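Local coordinates for alcohol dehydrogenase (Aeropyrum pernix, PDB 1H2B), which probably catalyses the NAD+-linked interconversion of alcohols and their aldehydes or ketones as a zinc-containing enzyme of four chains, at residues M141-S144 / H145-I149; L224-A227 / E228-A232; E317-T320 / L321-G325. All coordinates share one frame; numbering follows the deposited sequence.

Contact 1. Residues M141-S144 / H145-I149; sequences MRTS and HRSVI
Both oxygens of Ser-144 take backbone amides of the turn that follows, those of Ser-147 and Arg-146. Its carbonyl O accepts the amide of Ser-147 at 2.9 Å (Ser-147 N to Ser-144 O); in this i to i+3 bond at the start of the 3-10 segment the donor stands well above the carbonyl plane, 56° out of it, and not on a lone pair. Its hydroxyl takes the amide of Arg-146, with Arg-146 N 3.0 Å from Ser-144 OG and an N-H...O angle of 153°. The second bond closes an ST turn. The torsion matters here: OG stands opposite the backbone N (chi1 168°), beside the carbonyl carbon, and is therefore carried forward to the start of the 3-10 segment 145-147. A valine here would probably leave the Arg-146 amide without its acceptor and the first residues of the turn less firmly fixed.

Packing follows from these bonds. Arg-146 CB lies 3.5 Å from Ser-144 OG, and the CG of the same arginine lies over one face of the His-145 ring, near its rim. Thr-143 OG1 approaches Ser-147 CB at 3.6 Å, while Ser-147 OG is bonded to Ala-106 O. Val-148 CG2 sits 3.7 Å from Ser-144 O. His-145 ND1 bonds to Asp-43 OD2.

In the GroES-like part of the chain this turn carries strand 140-143, antiparallel to 44-52, into strand 148-150, antiparallel to 100-103. The side chain of Arg-146 comes to about 4 Å from that of the zinc ligand Cys-115, its carbonyl O is bonded by Arg-116 of the second subunit, and Ile-149 packs against Tyr-312 and Leu-315 of helix 312-323.

Contact 2. Residues L224-A227 / E228-A232; sequences LKLA and ERLGA
Ala-227 O takes two amides as the helix runs out, those of Ala-232 and, weakly, Leu-230. Ala-232 N gives it a nearly straight bond of 3.0 Å (N-H...O angle 167°), and Leu-230 N adds the weak one at 3.2 Å. The Leu-230 amide is in fact shared, since it also bonds to Leu-226 O in the ordinary helical way, though with a bent angle of 136°.

The bond from Ala-232 back to Ala-227, together with that from Gly-231 N to Glu-228 O, makes a Schellman motif, and Gly-231 provides the positive phi it needs; any CB there would collide with the carbonyl oxygen of Leu-230. The methyls of Ala-227 and Ala-232, CB to CB 4.1 Å, supply the apolar contact that commonly accompanies such a cap, and both rest on Ala-216 of strand 213-218. This is the helix of a beta-alpha-beta crossover in the Rossmann-type nucleotide-binding part, between strands 213-218 and 234-237; Leu-224 packs against Asp-218, an NAD+-binding residue.

On another flank Leu-226 CG meets Leu-230 CD1 at 3.8 Å, and both leucines lean on His-200 of helix 197-209. Arg-229 takes the outer route. With its CG opposite the carbonyl carbon (chi1 -54°) and a bend at chi3, the chain folds back along the helix and lays one guanidinium face over Leu-226 CA and Lys-225 O. There NH2 of Arg-229 comes within 3.6 Å of CD1 of Leu-226, whose side chain crosses it at about a right angle, while NH1 lies near Lys-225 CB. Lys-225 NZ is 6.1 Å from Arg-229 NH1, so the two like charges do not touch. Glu-228, stretched beyond CG, brushes Leu-224 O with its CG at 3.4 Å.

Contact 3. Residues E317-T320 / L321-G325; sequences ELVT and LALQG
Gln-324 runs over Thr-320 one turn back. Its CB lies 3.5 Å from Thr-320 O and its CG still closer, at 3.2 Å. Further out, CD lies between Thr-320 O and the threonine methyl; OE1 keeps to the side of Thr-320 O, 4.0 Å from it, and NE2 of Gln-324 comes to 3.6 Å from CG2 of Thr-320. That methyl is presented because the threonine hydroxyl is turned away beside its own backbone N (chi1 -67°), where OG1 bonds to His-316 O; CG2 is left on the side leading to Gln-324. In the backbone, Gln-324 N bonds to Thr-320 O at 2.9 Å, the donor standing almost in line with the carbonyl.

Just beyond, Gly-325 leaves helical geometry with a positive phi in a Schellman motif, and Gly-325 N reaches back to Ala-322 O at 2.9 Å. The motif lies at the C-terminal end of the helix that follows strand 303-306, an outer strand of the parallel sheet within this chain.

Val-319 and Leu-323 lie side by side on another flank, pointing the same way, with CG1 of the valine 3.8 Å from CD1 of the leucine; their backbones are joined by Leu-323 N bonding to Val-319 O. Leu-318 and Leu-321 both touch Tyr-174 of helix 166-181 and Leu-205 of helix 197-209. Glu-317 OE1 is held by Tyr-174 OH and by a salt bridge to Lys-178. Across the subunit boundary, Thr-320 packs on Gly-187, Leu-321 on Pro-186 and Gln-324 on Thr-213, all of the third subunit.

Each contact is a short closure within one continuous run of chain, and the three come in series, none nested in or crossing another. Contact 1 turns the chain between two strands of the GroES-like part. Contact 2 comes where a helix of the nucleotide-binding part gives way to loop, and contact 3 at the end of helix 312-323, which follows the edge strand 303-306 of the parallel sheet and packs toward both parts. Contacts 1 and 2 lie on opposite sides of the chain's centre, their own centres 34 Å apart. Contact 3 is 20 Å, centre to centre, from each. Ile-149 touches helix 312-323, and helix 197-209 bridges contacts 2 and 3, bearing against both Leu-230 and Leu-321.

Contact 1. Residues M141-S144 / H145-I149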
ATOM      1  N   MET B 141     -21.851 -33.470   0.208  1.00 17.53           N
ATOM      2  CA  MET B 141     -20.438 -33.230   0.479  1.00 15.15           C
ATOM      3  C   MET B 141     -20.287 -32.614   1.852  1.00 15.79           C
ATOM      4  O   MET B 141     -21.051 -31.741   2.218  1.00 15.87           O
ATOM      5  CB  MET B 141     -19.861 -32.239  -0.570  1.00 16.39           C
ATOM      6  CG  MET B 141     -18.355 -32.134  -0.463  1.00 18.11           C
ATOM      7  SD  MET B 141     -17.710 -30.719  -1.478  1.00 18.17           S
ATOM      8  CE  MET B 141     -17.684 -29.464  -0.146  1.00 19.55           C
ATOM      9  N   ARG B 142     -19.308 -33.108   2.609  1.00 15.09           N
ATOM     10  CA  ARG B 142     -18.939 -32.505   3.882  1.00 15.66           C
ATOM     11  C   ARG B 142     -17.937 -31.364   3.737  1.00 16.76           C
ATOM     12  O   ARG B 142     -17.053 -31.359   2.826  1.00 17.75           O
ATOM     13  CB  ARG B 142     -18.496 -33.573   4.892  1.00 16.25           C
ATOM     14  CG  ARG B 142     -17.175 -34.266   4.600  1.00 16.74           C
ATOM     15  CD  ARG B 142     -16.834 -35.357   5.604  1.00 17.49           C
ATOM     16  NE  ARG B 142     -15.440 -35.753   5.481  1.00 17.57           N
ATOM     17  CZ  ARG B 142     -14.775 -36.407   6.438  1.00 18.89           C
ATOM     18  NH1 ARG B 142     -15.396 -36.778   7.566  1.00 21.85           N
ATOM     19  NH2 ARG B 142     -13.489 -36.737   6.268  1.00 22.52           N
ATOM     20  N   THR B 143     -18.076 -30.391   4.643  1.00 14.74           N
ATOM     21  CA  THR B 143     -17.195 -29.236   4.638  1.00 15.78           C
ATOM     22  C   THR B 143     -17.179 -28.637   6.032  1.00 17.52           C
ATOM     23  O   THR B 143     -17.785 -29.225   6.929  1.00 17.51           O
ATOM     24  CB  THR B 143     -17.638 -28.240   3.529  1.00 17.56           C
ATOM     25  OG1 THR B 143     -16.668 -27.197   3.464  1.00 19.25           O
ATOM     26  CG2 THR B 143     -18.965 -27.558   3.853  1.00 18.71           C
ATOM     27  N   SER B 144     -16.545 -27.464   6.188  1.00 16.98           N
ATOM     28  CA  SER B 144     -16.493 -26.746   7.478  1.00 15.84           C
ATOM     29  C   SER B 144     -17.441 -25.557   7.421  1.00 15.48           C
ATOM     30  O   SER B 144     -17.620 -24.913   6.394  1.00 16.41           O
ATOM     31  CB  SER B 144     -15.100 -26.222   7.753  1.00 19.09           C
ATOM     32  OG  SER B 144     -15.123 -25.288   8.855  1.00 19.60           O
ATOM     33  N   HIS B 145     -18.076 -25.235   8.560  1.00 15.92           N
ATOM     34  CA  HIS B 145     -18.922 -24.053   8.607  1.00 16.34           C
ATOM     35  C   HIS B 145     -18.104 -22.800   8.257  1.00 14.99           C
ATOM     36  O   HIS B 145     -18.692 -21.838   7.747  1.00 16.68           O
ATOM     37  CB  HIS B 145     -19.576 -23.874  10.016  1.00 16.12           C
ATOM     38  CG  HIS B 145     -18.621 -23.413  11.062  1.00 18.85           C
ATOM     39  ND1 HIS B 145     -17.861 -24.280  11.813  1.00 22.45           N
ATOM     40  CD2 HIS B 145     -18.272 -22.162  11.468  1.00 21.03           C
ATOM     41  CE1 HIS B 145     -17.077 -23.592  12.627  1.00 26.82           C
ATOM     42  NE2 HIS B 145     -17.319 -22.309  12.448  1.00 23.04           N
ATOM     43  N   ARG B 146     -16.787 -22.855   8.481  1.00 15.08           N
ATOM     44  CA  ARG B 146     -15.908 -21.717   8.153  1.00 15.17           C
ATOM     45  C   ARG B 146     -15.849 -21.483   6.631  1.00 16.04           C
ATOM     46  O   ARG B 146     -15.436 -20.402   6.203  1.00 15.97           O
ATOM     47  CB  ARG B 146     -14.493 -21.888   8.686  1.00 15.75           C
ATOM     48  CG  ARG B 146     -14.453 -21.746  10.200  1.00 28.27           C
ATOM     49  CD  ARG B 146     -13.033 -21.803  10.734  1.00 30.24           C
ATOM     50  NE  ARG B 146     -12.531 -20.435  10.832  1.00 48.59           N
ATOM     51  CZ  ARG B 146     -11.630 -19.895  10.025  1.00 40.04           C
ATOM     52  NH1 ARG B 146     -11.084 -20.605   9.053  1.00 48.00           N
ATOM     53  NH2 ARG B 146     -11.261 -18.641  10.203  1.00 42.58           N
ATOM     54  N   SER B 147     -16.260 -22.461   5.836  1.00 15.72           N
ATOM     55  CA  SER B 147     -16.191 -22.341   4.374  1.00 14.53           C
ATOM     56  C   SER B 147     -17.509 -21.866   3.803  1.00 14.08           C
ATOM     57  O   SER B 147     -17.638 -21.644   2.611  1.00 16.77           O
ATOM     58  CB  SER B 147     -15.860 -23.728   3.749  1.00 14.49           C
ATOM     59  OG  SER B 147     -14.699 -24.278   4.330  1.00 16.67           O
ATOM     60  N   VAL B 148     -18.542 -21.783   4.655  1.00 15.01           N
ATOM     61  CA  VAL B 148     -19.873 -21.487   4.160  1.00 15.79           C
ATOM     62  C   VAL B 148     -20.195 -19.994   4.092  1.00 16.85           C
ATOM     63  O   VAL B 148     -19.947 -19.253   5.055  1.00 17.22           O
ATOM     64  CB  VAL B 148     -20.934 -22.158   5.081  1.00 15.16           C
ATOM     65  CG1 VAL B 148     -22.370 -21.786   4.680  1.00 16.81           C
ATOM     66  CG2 VAL B 148     -20.788 -23.648   4.994  1.00 16.26           C
ATOM     67  N   ILE B 149     -20.780 -19.588   2.974  1.00 15.21           N
ATOM     68  CA  ILE B 149     -21.406 -18.264   2.866  1.00 18.06           C
ATOM     69  C   ILE B 149     -22.867 -18.485   2.535  1.00 17.18           C
ATOM     70  O   ILE B 149     -23.206 -19.114   1.532  1.00 16.16           O
ATOM     71  CB  ILE B 149     -20.718 -17.408   1.802  1.00 17.03           C
ATOM     72  CG1 ILE B 149     -19.357 -17.003   2.334  1.00 18.05           C
ATOM     73  CG2 ILE B 149     -21.600 -16.152   1.510  1.00 20.68           C
ATOM     74  CD1 ILE B 149     -18.575 -16.244   1.297  1.00 19.97           C
TER

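Contact 2. Residues L224-A227 / E228-A232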
ATOM      1  N   LEU B 224     -13.740 -14.801 -28.226  1.00 17.15           N
ATOM      2  CA  LEU B 224     -13.489 -13.391 -28.512  1.00 17.10           C
ATOM      3  C   LEU B 224     -14.770 -12.567 -28.578  1.00 21.15           C
ATOM      4  O   LEU B 224     -14.818 -11.444 -28.054  1.00 19.74           O
ATOM      5  CB  LEU B 224     -12.660 -13.212 -29.769  1.00 18.43           C
ATOM      6  CG  LEU B 224     -11.311 -13.940 -29.850  1.00 20.07           C
ATOM      7  CD1 LEU B 224     -10.642 -13.694 -31.199  1.00 27.59           C
ATOM      8  CD2 LEU B 224     -10.422 -13.465 -28.706  1.00 21.13           C
ATOM      9  N   LYS B 225     -15.813 -13.113 -29.218  1.00 20.52           N
ATOM     10  CA  LYS B 225     -17.110 -12.447 -29.170  1.00 19.40           C
ATOM     11  C   LYS B 225     -17.654 -12.349 -27.743  1.00 18.16           C
ATOM     12  O   LYS B 225     -18.261 -11.330 -27.368  1.00 21.95           O
ATOM     13  CB  LYS B 225     -18.106 -13.222 -30.073  1.00 20.89           C
ATOM     14  CG  LYS B 225     -17.783 -13.107 -31.567  1.00 28.08           C
ATOM     15  CD  LYS B 225     -18.500 -14.205 -32.360  1.00 33.89           C
ATOM     16  CE  LYS B 225     -19.844 -13.753 -32.837  1.00 41.11           C
ATOM     17  NZ  LYS B 225     -20.419 -14.710 -33.835  1.00 42.40           N
ATOM     18  N   LEU B 226     -17.447 -13.402 -26.940  1.00 20.02           N
ATOM     19  CA  LEU B 226     -17.905 -13.372 -25.545  1.00 19.45           C
ATOM     20  C   LEU B 226     -17.216 -12.199 -24.821  1.00 18.85           C
ATOM     21  O   LEU B 226     -17.854 -11.408 -24.096  1.00 19.31           O
ATOM     22  CB  LEU B 226     -17.613 -14.703 -24.839  1.00 19.89           C
ATOM     23  CG  LEU B 226     -17.909 -14.765 -23.344  1.00 20.57           C
ATOM     24  CD1 LEU B 226     -19.430 -14.616 -23.091  1.00 22.84           C
ATOM     25  CD2 LEU B 226     -17.420 -16.099 -22.806  1.00 22.53           C
ATOM     26  N   ALA B 227     -15.899 -12.089 -25.017  1.00 18.51           N
ATOM     27  CA  ALA B 227     -15.189 -10.979 -24.400  1.00 17.46           C
ATOM     28  C   ALA B 227     -15.716  -9.617 -24.839  1.00 19.90           C
ATOM     29  O   ALA B 227     -15.866  -8.720 -24.029  1.00 19.16           O
ATOM     30  CB  ALA B 227     -13.669 -11.075 -24.674  1.00 17.28           C
ATOM     31  N   GLU B 228     -16.001  -9.464 -26.131  1.00 20.54           N
ATOM     32  CA  GLU B 228     -16.658  -8.239 -26.631  1.00 22.12           C
ATOM     33  C   GLU B 228     -17.994  -7.918 -25.923  1.00 21.26           C
ATOM     34  O   GLU B 228     -18.212  -6.772 -25.488  1.00 22.47           O
ATOM     35  CB  GLU B 228     -16.866  -8.361 -28.142  1.00 21.10           C
ATOM     36  CG  GLU B 228     -15.579  -8.259 -28.953  1.00 23.90           C
ATOM     37  CD  GLU B 228     -15.788  -8.348 -30.459  1.00 26.93           C
ATOM     38  OE1 GLU B 228     -16.692  -9.074 -30.920  1.00 29.12           O
ATOM     39  OE2 GLU B 228     -15.018  -7.703 -31.188  1.00 25.00           O
ATOM     40  N   ARG B 229     -18.863  -8.910 -25.790  1.00 21.39           N
ATOM     41  CA  ARG B 229     -20.141  -8.687 -25.100  1.00 22.45           C
ATOM     42  C   ARG B 229     -19.957  -8.339 -23.640  1.00 22.92           C
ATOM     43  O   ARG B 229     -20.803  -7.657 -23.047  1.00 25.01           O
ATOM     44  CB  ARG B 229     -21.079  -9.891 -25.203  1.00 25.73           C
ATOM     45  CG  ARG B 229     -21.350 -10.382 -26.588  1.00 34.34           C
ATOM     46  CD  ARG B 229     -22.482 -11.395 -26.631  1.00 30.41           C
ATOM     47  NE  ARG B 229     -22.151 -12.699 -26.039  1.00 33.38           N
ATOM     48  CZ  ARG B 229     -21.516 -13.676 -26.695  1.00 26.41           C
ATOM     49  NH1 ARG B 229     -21.122 -13.486 -27.948  1.00 30.58           N
ATOM     50  NH2 ARG B 229     -21.299 -14.859 -26.101  1.00 30.16           N
ATOM     51  N   LEU B 230     -18.857  -8.811 -23.045  1.00 20.91           N
ATOM     52  CA  LEU B 230     -18.623  -8.581 -21.627  1.00 21.81           C
ATOM     53  C   LEU B 230     -17.845  -7.310 -21.367  1.00 21.38           C
ATOM     54  O   LEU B 230     -17.564  -6.976 -20.212  1.00 26.48           O
ATOM     55  CB  LEU B 230     -17.920  -9.801 -21.005  1.00 21.91           C
ATOM     56  CG  LEU B 230     -18.743 -11.084 -21.007  1.00 21.81           C
ATOM     57  CD1 LEU B 230     -17.914 -12.247 -20.499  1.00 26.16           C
ATOM     58  CD2 LEU B 230     -20.037 -10.935 -20.169  1.00 27.16           C
ATOM     59  N   GLY B 231     -17.497  -6.601 -22.426  1.00 20.69           N
ATOM     60  CA  GLY B 231     -16.970  -5.263 -22.260  1.00 21.16           C
ATOM     61  C   GLY B 231     -15.512  -5.046 -22.609  1.00 19.41           C
ATOM     62  O   GLY B 231     -14.992  -3.964 -22.323  1.00 22.77           O
ATOM     63  N   ALA B 232     -14.830  -6.043 -23.174  1.00 19.67           N
ATOM     64  CA  ALA B 232     -13.440  -5.815 -23.556  1.00 18.17           C
ATOM     65  C   ALA B 232     -13.379  -4.673 -24.561  1.00 19.83           C
ATOM     66  O   ALA B 232     -14.227  -4.598 -25.483  1.00 21.02           O
ATOM     67  CB  ALA B 232     -12.786  -7.087 -24.187  1.00 17.61           C
TER

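Contact 3. Residues E317-T320 / L321-G325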
ATOM      1  N   GLU B 317     -17.026 -10.543  -0.844  1.00 14.39           N
ATOM      2  CA  GLU B 317     -17.119  -9.390  -1.736  1.00 15.33           C
ATOM      3  C   GLU B 317     -17.607  -9.751  -3.135  1.00 15.28           C
ATOM      4  O   GLU B 317     -18.400  -9.051  -3.743  1.00 16.07           O
ATOM      5  CB  GLU B 317     -15.748  -8.722  -1.859  1.00 13.89           C
ATOM      6  CG  GLU B 317     -15.347  -8.095  -0.512  1.00 17.16           C
ATOM      7  CD  GLU B 317     -13.932  -7.578  -0.451  1.00 17.15           C
ATOM      8  OE1 GLU B 317     -13.215  -7.594  -1.466  1.00 20.45           O
ATOM      9  OE2 GLU B 317     -13.523  -7.136   0.638  1.00 21.20           O
ATOM     10  N   LEU B 318     -17.094 -10.856  -3.683  1.00 13.39           N
ATOM     11  CA  LEU B 318     -17.501 -11.260  -5.000  1.00 14.28           C
ATOM     12  C   LEU B 318     -18.980 -11.666  -5.049  1.00 13.84           C
ATOM     13  O   LEU B 318     -19.673 -11.311  -5.992  1.00 15.53           O
ATOM     14  CB  LEU B 318     -16.551 -12.394  -5.498  1.00 11.29           C
ATOM     15  CG  LEU B 318     -16.995 -12.988  -6.824  1.00 14.45           C
ATOM     16  CD1 LEU B 318     -16.877 -12.050  -8.044  1.00 16.55           C
ATOM     17  CD2 LEU B 318     -16.170 -14.257  -7.028  1.00 16.69           C
ATOM     18  N   VAL B 319     -19.449 -12.413  -4.033  1.00 13.88           N
ATOM     19  CA  VAL B 319     -20.838 -12.761  -3.940  1.00 15.68           C
ATOM     20  C   VAL B 319     -21.687 -11.469  -3.914  1.00 17.59           C
ATOM     21  O   VAL B 319     -22.714 -11.426  -4.566  1.00 16.17           O
ATOM     22  CB  VAL B 319     -21.092 -13.619  -2.731  1.00 16.44           C
ATOM     23  CG1 VAL B 319     -22.633 -13.756  -2.461  1.00 18.01           C
ATOM     24  CG2 VAL B 319     -20.507 -14.997  -2.964  1.00 17.30           C
ATOM     25  N   THR B 320     -21.232 -10.457  -3.177  1.00 16.70           N
ATOM     26  CA  THR B 320     -21.932  -9.171  -3.172  1.00 16.94           C
ATOM     27  C   THR B 320     -22.061  -8.575  -4.588  1.00 17.33           C
ATOM     28  O   THR B 320     -23.153  -8.178  -5.028  1.00 17.88           O
ATOM     29  CB  THR B 320     -21.220  -8.200  -2.247  1.00 17.80           C
ATOM     30  OG1 THR B 320     -21.345  -8.648  -0.884  1.00 20.89           O
ATOM     31  CG2 THR B 320     -21.942  -6.797  -2.353  1.00 19.36           C
ATOM     32  N   LEU B 321     -20.966  -8.537  -5.355  1.00 16.65           N
ATOM     33  CA  LEU B 321     -21.016  -8.047  -6.723  1.00 17.32           C
ATOM     34  C   LEU B 321     -22.015  -8.841  -7.580  1.00 16.40           C
ATOM     35  O   LEU B 321     -22.740  -8.281  -8.395  1.00 18.52           O
ATOM     36  CB  LEU B 321     -19.632  -8.198  -7.378  1.00 19.86           C
ATOM     37  CG  LEU B 321     -18.593  -7.135  -7.166  1.00 22.67           C
ATOM     38  CD1 LEU B 321     -17.343  -7.534  -7.968  1.00 18.72           C
ATOM     39  CD2 LEU B 321     -19.113  -5.738  -7.602  1.00 19.29           C
ATOM     40  N   ALA B 322     -22.040 -10.159  -7.412  1.00 16.35           N
ATOM     41  CA  ALA B 322     -22.963 -11.000  -8.165  1.00 16.66           C
ATOM     42  C   ALA B 322     -24.426 -10.705  -7.788  1.00 18.61           C
ATOM     43  O   ALA B 322     -25.283 -10.567  -8.689  1.00 19.39           O
ATOM     44  CB  ALA B 322     -22.605 -12.493  -7.992  1.00 16.98           C
ATOM     45  N   LEU B 323     -24.668 -10.538  -6.497  1.00 18.46           N
ATOM     46  CA  LEU B 323     -26.042 -10.266  -6.028  1.00 17.72           C
ATOM     47  C   LEU B 323     -26.475  -8.881  -6.491  1.00 20.22           C
ATOM     48  O   LEU B 323     -27.688  -8.646  -6.703  1.00 21.32           O
ATOM     49  CB  LEU B 323     -26.147 -10.429  -4.524  1.00 19.28           C
ATOM     50  CG  LEU B 323     -26.013 -11.901  -4.108  1.00 20.08           C
ATOM     51  CD1 LEU B 323     -25.973 -11.993  -2.580  1.00 22.92           C
ATOM     52  CD2 LEU B 323     -27.134 -12.791  -4.710  1.00 24.32           C
ATOM     53  N   GLN B 324     -25.517  -7.966  -6.670  1.00 16.76           N
ATOM     54  CA  GLN B 324     -25.789  -6.639  -7.247  1.00 18.53           C
ATOM     55  C   GLN B 324     -26.044  -6.649  -8.747  1.00 20.52           C
ATOM     56  O   GLN B 324     -26.405  -5.606  -9.328  1.00 22.69           O
ATOM     57  CB  GLN B 324     -24.631  -5.658  -6.939  1.00 16.68           C
ATOM     58  CG  GLN B 324     -24.534  -5.283  -5.492  1.00 18.08           C
ATOM     59  CD  GLN B 324     -23.305  -4.463  -5.181  1.00 17.29           C
ATOM     60  OE1 GLN B 324     -22.373  -4.379  -6.011  1.00 24.27           O
ATOM     61  NE2 GLN B 324     -23.275  -3.881  -4.025  1.00 20.08           N
ATOM     62  N   GLY B 325     -25.796  -7.799  -9.389  1.00 19.07           N
ATOM     63  CA  GLY B 325     -25.951  -7.928 -10.817  1.00 21.36           C
ATOM     64  C   GLY B 325     -24.794  -7.393 -11.630  1.00 22.48           C
ATOM     65  O   GLY B 325     -24.937  -7.151 -12.831  1.00 26.16           O
TER